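Local coordinates for protein MCG133388, isoform CRA_f (Mus musculus, PDB 4ZPO) that probably mediates calcium-dependent cell adhesion that may help specify neuronal connections, represented here by its first three extracellular cadherin domains, at residues G43-L48 and V57-D62; S72-V77 and R89-I94. All blocks are in the same frame, centred on the assembly; numbering follows the deposited sequence.

Contact 1: G43-L48 and V57-D62; sequences GRYFSL and VSQKID. With CA (calcium ion), chain H.
One carbonyl oxygen, Tyr45 O, receives two successive backbone amides from the other segment. Ser58 N gives the main bond, 2.6 Å to Tyr45 O, although it approaches 48° out of the carbonyl plane; Gln59 N adds a weak one at 3.5 Å to the same oxygen. Two residues facing one, with Ser58 in a near-helical conformation and Gln59 back in an extended one, is the pattern of a classic beta bulge. It follows directly on the antiparallel, non-hydrogen-bonded pair Phe46-Val57, where strand 54-57 of the first cadherin domain ends. Ser58 and Gln59 consequently both direct CB toward 43-48: Ser58 CB lies by Ser47 OG and Phe46 O, while the extended Gln59 runs past Arg44 O.

Beyond the bulge, Ile61 carries the apolar part. Its CG1 lies beside its own backbone N, and CD1 continues in an extended line (chi2 176°). This branch crosses Tyr45 obliquely, with Ile61 CG1 3.8 Å from Tyr45 CD1. Ile61 and Phe46 cross at about a right angle, Ile61 CD1 being 4.0 Å from Phe46 CZ. Arg44 CG lies 3.9 Å above one face of the Tyr45 ring, offset toward the rim; the guanidinium of Arg44 is salt-bridged to Glu41. An alanine in place of Ile61 would lose the branch that touches both rings and would probably leave Tyr45 and Phe46 less tightly packed against this loop.

Asp62 opens the cadherin DRE signature and occupies the N-cap position of helix 63-66. Asp62 OD1 binds calcium at 2.4 Å, together with Glu8, Glu9, Glu64 and Asp99, while OD2 is hydrogen-bonded to Ser65 OG, which would hold the carboxylate's rotation.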
loop_
_atom_site.group_PDB
_atom_site.type_symbol
_atom_site.label_atom_id
_atom_site.label_comp_id
_atom_site.label_asym_id
_atom_site.label_seq_id
_atom_site.Cartn_x
_atom_site.Cartn_y
_atom_site.Cartn_z
ATOM N N GLY A 43 10.986 -34.615 29.670
ATOM C CA GLY A 43 12.371 -34.191 29.778
ATOM C C GLY A 43 12.921 -33.580 28.504
ATOM O O GLY A 43 14.125 -33.346 28.394
ATOM N N ARG A 44 12.042 -33.323 27.541
ATOM C CA ARG A 44 12.452 -32.711 26.282
ATOM C C ARG A 44 12.936 -31.282 26.501
ATOM O O ARG A 44 13.968 -30.878 25.965
ATOM C CB ARG A 44 11.304 -32.726 25.271
ATOM C CG ARG A 44 11.618 -31.998 23.972
ATOM C CD ARG A 44 10.421 -31.983 23.034
ATOM N NE ARG A 44 10.072 -33.320 22.563
ATOM C CZ ARG A 44 10.577 -33.879 21.469
ATOM N NH1 ARG A 44 11.458 -33.217 20.730
ATOM N NH2 ARG A 44 10.204 -35.100 21.112
ATOM N N TYR A 45 12.190 -30.523 27.297
ATOM C CA TYR A 45 12.528 -29.129 27.558
ATOM C C TYR A 45 13.014 -28.908 28.988
ATOM O O TYR A 45 13.554 -27.849 29.307
ATOM C CB TYR A 45 11.325 -28.223 27.280
ATOM C CG TYR A 45 10.848 -28.242 25.845
ATOM C CD1 TYR A 45 11.567 -27.600 24.844
ATOM C CD2 TYR A 45 9.670 -28.889 25.494
ATOM C CE1 TYR A 45 11.131 -27.611 23.532
ATOM C CE2 TYR A 45 9.225 -28.904 24.185
ATOM C CZ TYR A 45 9.959 -28.264 23.207
ATOM O OH TYR A 45 9.519 -28.278 21.903
ATOM N N PHE A 46 12.826 -29.904 29.847
ATOM C CA PHE A 46 13.181 -29.756 31.256
ATOM C C PHE A 46 14.106 -30.860 31.764
ATOM O O PHE A 46 14.264 -31.905 31.131
ATOM C CB PHE A 46 11.919 -29.714 32.120
ATOM C CG PHE A 46 10.990 -28.587 31.783
ATOM C CD1 PHE A 46 11.330 -27.279 32.084
ATOM C CD2 PHE A 46 9.774 -28.835 31.172
ATOM C CE1 PHE A 46 10.475 -26.237 31.775
ATOM C CE2 PHE A 46 8.914 -27.800 30.863
ATOM C CZ PHE A 46 9.265 -26.498 31.165
ATOM N N SER A 47 14.712 -30.610 32.920
ATOM C CA SER A 47 15.561 -31.591 33.583
ATOM C C SER A 47 15.408 -31.481 35.093
ATOM O O SER A 47 15.529 -30.395 35.662
ATOM C CB SER A 47 17.026 -31.406 33.185
ATOM O OG SER A 47 17.241 -31.780 31.836
ATOM N N LEU A 48 15.137 -32.609 35.738
ATOM C CA LEU A 48 15.000 -32.642 37.186
ATOM C C LEU A 48 16.274 -33.194 37.816
ATOM O O LEU A 48 16.635 -34.349 37.599
ATOM C CB LEU A 48 13.787 -33.479 37.591
ATOM C CG LEU A 48 13.324 -33.379 39.044
ATOM C CD1 LEU A 48 13.135 -31.929 39.446
ATOM C CD2 LEU A 48 12.033 -34.157 39.228
ATOM N N VAL A 57 15.691 -25.640 32.844
ATOM C CA VAL A 57 15.466 -25.682 31.405
ATOM C C VAL A 57 16.508 -26.557 30.713
ATOM O O VAL A 57 17.705 -26.279 30.780
ATOM C CB VAL A 57 15.503 -24.269 30.792
ATOM C CG1 VAL A 57 15.341 -24.340 29.286
ATOM C CG2 VAL A 57 14.425 -23.394 31.412
ATOM N N SER A 58 16.048 -27.618 30.055
ATOM C CA SER A 58 16.945 -28.532 29.353
ATOM C C SER A 58 17.310 -27.999 27.973
ATOM O O SER A 58 18.482 -27.969 27.596
ATOM C CB SER A 58 16.309 -29.916 29.227
ATOM O OG SER A 58 17.086 -30.760 28.395
ATOM N N GLN A 59 16.295 -27.587 27.222
ATOM C CA GLN A 59 16.498 -27.036 25.887
ATOM C C GLN A 59 15.773 -25.701 25.757
ATOM O O GLN A 59 14.733 -25.494 26.383
ATOM C CB GLN A 59 16.011 -28.019 24.819
ATOM C CG GLN A 59 16.354 -27.618 23.395
ATOM C CD GLN A 59 15.709 -28.521 22.362
ATOM O OE1 GLN A 59 15.076 -29.521 22.702
ATOM N NE2 GLN A 59 15.862 -28.169 21.090
ATOM N N LYS A 60 16.329 -24.800 24.951
ATOM C CA LYS A 60 15.740 -23.481 24.736
ATOM C C LYS A 60 14.292 -23.598 24.259
ATOM O O LYS A 60 14.004 -24.295 23.286
ATOM C CB LYS A 60 16.574 -22.687 23.730
ATOM C CG LYS A 60 16.385 -21.182 23.804
ATOM C CD LYS A 60 17.411 -20.461 22.942
ATOM C CE LYS A 60 17.261 -18.954 23.044
ATOM N NZ LYS A 60 18.240 -18.238 22.180
ATOM N N ILE A 61 13.389 -22.919 24.958
ATOM C CA ILE A 61 11.957 -23.044 24.702
ATOM C C ILE A 61 11.407 -21.884 23.879
ATOM O O ILE A 61 11.600 -20.718 24.222
ATOM C CB ILE A 61 11.162 -23.132 26.021
ATOM C CG1 ILE A 61 11.577 -24.377 26.808
ATOM C CG2 ILE A 61 9.666 -23.145 25.750
ATOM C CD1 ILE A 61 10.914 -24.488 28.164
ATOM N N ASP A 62 10.720 -22.215 22.789
ATOM C CA ASP A 62 10.060 -21.210 21.964
ATOM C C ASP A 62 8.558 -21.230 22.222
ATOM O O ASP A 62 7.877 -22.196 21.879
ATOM C CB ASP A 62 10.352 -21.454 20.482
ATOM C CG ASP A 62 9.833 -20.338 19.596
ATOM O OD1 ASP A 62 9.734 -19.193 20.080
ATOM O OD2 ASP A 62 9.531 -20.608 18.414
HETATM CA CA CA H . 10.089 -16.812 19.990
#

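Contact 2: S72-V77 and R89-I94; sequences SCLLPV and RVEVEI
Cys73, disulfide-linked to Cys67, starts the pairing: Cys73 O accepts Ile94 N at 2.9 Å, in the carbonyl plane. Cys73 SG, anti to the backbone N (chi1 -171°), also rests 3.6 Å from Ile94 CG1. Leu74 points to the face it shares with Pro76, Glu91 and Glu93; there Leu74 CD1 reaches across to 3.7 Å from Glu91 CB, and Leu74 CD2 lies near Glu93 CG. Leu75 forms the hydrogen-bonded pair with Val92, its N and O each joined to the facing backbone. Pro76 has no amide hydrogen to give, and the ladder asks none of it, because it faces Glu91 in a non-hydrogen-bonded pair. Pro76 CB packs obliquely on the guanidinium of Arg89, 3.7 Å from Arg89 NH1. That group is held by Glu91, whose OE2 takes Arg89 NE at 3.0 Å in the guanidinium plane through its anti lone pair, while Glu91 OE1 salt-bridges Arg3. At Val77 the ladder is straightest: N-H points at Val90 O at 178°, and the return bond from Val90 N to Val77 O is 3.1 Å. Val77 CG2, in the crowded position between N and carbonyl carbon, meets Val90 CB at 3.6 Å. This antiparallel hairpin lies inside its sheet, with strand 2-7 beside 86-95 and strand 36-37 beside 74-81; Leu75, Val77 and Val92 face the opposing sheet, and Leu75 also touches Leu66 of helix 63-66.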
loop_
_atom_site.group_PDB
_atom_site.type_symbol
_atom_site.label_atom_id
_atom_site.label_comp_id
_atom_site.label_asym_id
_atom_site.label_seq_id
_atom_site.Cartn_x
_atom_site.Cartn_y
_atom_site.Cartn_z
ATOM N N SER A 72 -2.600 -17.999 27.363
ATOM C CA SER A 72 -1.642 -18.463 28.359
ATOM C C SER A 72 -1.008 -19.782 27.932
ATOM O O SER A 72 -1.693 -20.688 27.457
ATOM C CB SER A 72 -2.317 -18.623 29.723
ATOM O OG SER A 72 -3.316 -19.626 29.683
ATOM N N CYS A 73 0.306 -19.879 28.100
ATOM C CA CYS A 73 1.033 -21.092 27.754
ATOM C C CYS A 73 1.340 -21.902 29.008
ATOM O O CYS A 73 2.248 -21.567 29.767
ATOM C CB CYS A 73 2.324 -20.749 27.007
ATOM S SG CYS A 73 3.182 -22.170 26.289
ATOM N N LEU A 74 0.575 -22.968 29.221
ATOM C CA LEU A 74 0.740 -23.813 30.398
ATOM C C LEU A 74 1.319 -25.172 30.022
ATOM O O LEU A 74 0.623 -26.016 29.458
ATOM C CB LEU A 74 -0.598 -23.994 31.122
ATOM C CG LEU A 74 -0.947 -23.019 32.252
ATOM C CD1 LEU A 74 -0.043 -23.250 33.454
ATOM C CD2 LEU A 74 -0.860 -21.570 31.789
ATOM N N LEU A 75 2.593 -25.379 30.337
ATOM C CA LEU A 75 3.268 -26.629 30.012
ATOM C C LEU A 75 3.178 -27.612 31.174
ATOM O O LEU A 75 3.767 -27.386 32.230
ATOM C CB LEU A 75 4.731 -26.369 29.651
ATOM C CG LEU A 75 5.278 -27.159 28.463
ATOM C CD1 LEU A 75 4.472 -26.849 27.209
ATOM C CD2 LEU A 75 6.751 -26.850 28.243
ATOM N N PRO A 76 2.430 -28.709 30.983
ATOM C CA PRO A 76 2.238 -29.711 32.035
ATOM C C PRO A 76 3.340 -30.769 32.066
ATOM O O PRO A 76 3.615 -31.412 31.053
ATOM C CB PRO A 76 0.894 -30.340 31.665
ATOM C CG PRO A 76 0.852 -30.249 30.174
ATOM C CD PRO A 76 1.628 -29.009 29.783
ATOM N N VAL A 77 3.966 -30.941 33.225
ATOM C CA VAL A 77 4.946 -32.004 33.404
ATOM C C VAL A 77 4.539 -32.911 34.559
ATOM O O VAL A 77 3.756 -32.521 35.425
ATOM C CB VAL A 77 6.362 -31.451 33.655
ATOM C CG1 VAL A 77 6.889 -30.758 32.409
ATOM C CG2 VAL A 77 6.363 -30.504 34.839
ATOM N N ARG A 89 1.307 -33.276 39.631
ATOM C CA ARG A 89 1.165 -32.461 38.431
ATOM C C ARG A 89 1.809 -31.093 38.619
ATOM O O ARG A 89 1.489 -30.371 39.561
ATOM C CB ARG A 89 -0.311 -32.300 38.060
ATOM C CG ARG A 89 -0.553 -31.356 36.891
ATOM C CD ARG A 89 -2.021 -31.319 36.499
ATOM N NE ARG A 89 -2.275 -30.359 35.428
ATOM C CZ ARG A 89 -2.157 -30.635 34.133
ATOM N NH1 ARG A 89 -1.782 -31.846 33.742
ATOM N NH2 ARG A 89 -2.410 -29.701 33.227
ATOM N N VAL A 90 2.721 -30.743 37.720
ATOM C CA VAL A 90 3.390 -29.450 37.781
ATOM C C VAL A 90 3.114 -28.641 36.519
ATOM O O VAL A 90 3.394 -29.091 35.409
ATOM C CB VAL A 90 4.910 -29.604 37.963
ATOM C CG1 VAL A 90 5.575 -28.239 38.050
ATOM C CG2 VAL A 90 5.216 -30.436 39.198
ATOM N N GLU A 91 2.560 -27.447 36.697
ATOM C CA GLU A 91 2.238 -26.581 35.571
ATOM C C GLU A 91 3.223 -25.424 35.463
ATOM O O GLU A 91 3.201 -24.495 36.271
ATOM C CB GLU A 91 0.810 -26.050 35.696
ATOM C CG GLU A 91 -0.255 -27.130 35.652
ATOM C CD GLU A 91 -1.660 -26.565 35.710
ATOM O OE1 GLU A 91 -1.801 -25.339 35.898
ATOM O OE2 GLU A 91 -2.623 -27.348 35.564
ATOM N N VAL A 92 4.089 -25.489 34.458
ATOM C CA VAL A 92 5.075 -24.441 34.225
ATOM C C VAL A 92 4.600 -23.481 33.140
ATOM O O VAL A 92 4.495 -23.853 31.971
ATOM C CB VAL A 92 6.439 -25.028 33.821
ATOM C CG1 VAL A 92 7.433 -23.915 33.550
ATOM C CG2 VAL A 92 6.956 -25.962 34.904
ATOM N N GLU A 93 4.316 -22.243 33.532
ATOM C CA GLU A 93 3.849 -21.236 32.588
ATOM C C GLU A 93 5.011 -20.646 31.799
ATOM O O GLU A 93 6.026 -20.250 32.372
ATOM C CB GLU A 93 3.090 -20.123 33.313
ATOM C CG GLU A 93 2.476 -19.089 32.379
ATOM C CD GLU A 93 1.734 -17.995 33.120
ATOM O OE1 GLU A 93 1.903 -17.890 34.355
ATOM O OE2 GLU A 93 0.981 -17.240 32.469
ATOM N N ILE A 94 4.855 -20.593 30.480
ATOM C CA ILE A 94 5.873 -20.012 29.614
ATOM C C ILE A 94 5.542 -18.554 29.317
ATOM O O ILE A 94 4.677 -18.262 28.490
ATOM C CB ILE A 94 6.004 -20.786 28.288
ATOM C CG1 ILE A 94 6.030 -22.293 28.546
ATOM C CG2 ILE A 94 7.252 -20.343 27.535
ATOM C CD1 ILE A 94 7.232 -22.762 29.333
#

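How the contacts relate
Contacts 1 and 2 belong to the two facing sheets of one cadherin beta-sandwich, and each is partly buried. They meet in the interior: Phe46 of contact 1 packs on Leu75, Val77 and Val92 of contact 2, with Phe46 CE2 3.5 Å from Leu75 CD2, and Ile61 lies against Ile94. Their chemistry differs with place. Contact 2, between central strands, is a regular ladder with apolar residues inward, and outward a mixed face on which Leu74 and Pro76 lie among Glu91, Glu93 and the guanidinium of Arg89. Contact 1, between outermost strand 46-48 and the loop leaving its neighbour, strand 54-57, has two backbone hydrogen bonds, one weak, and continues to a calcium ligand. Helix 63-66 touches both.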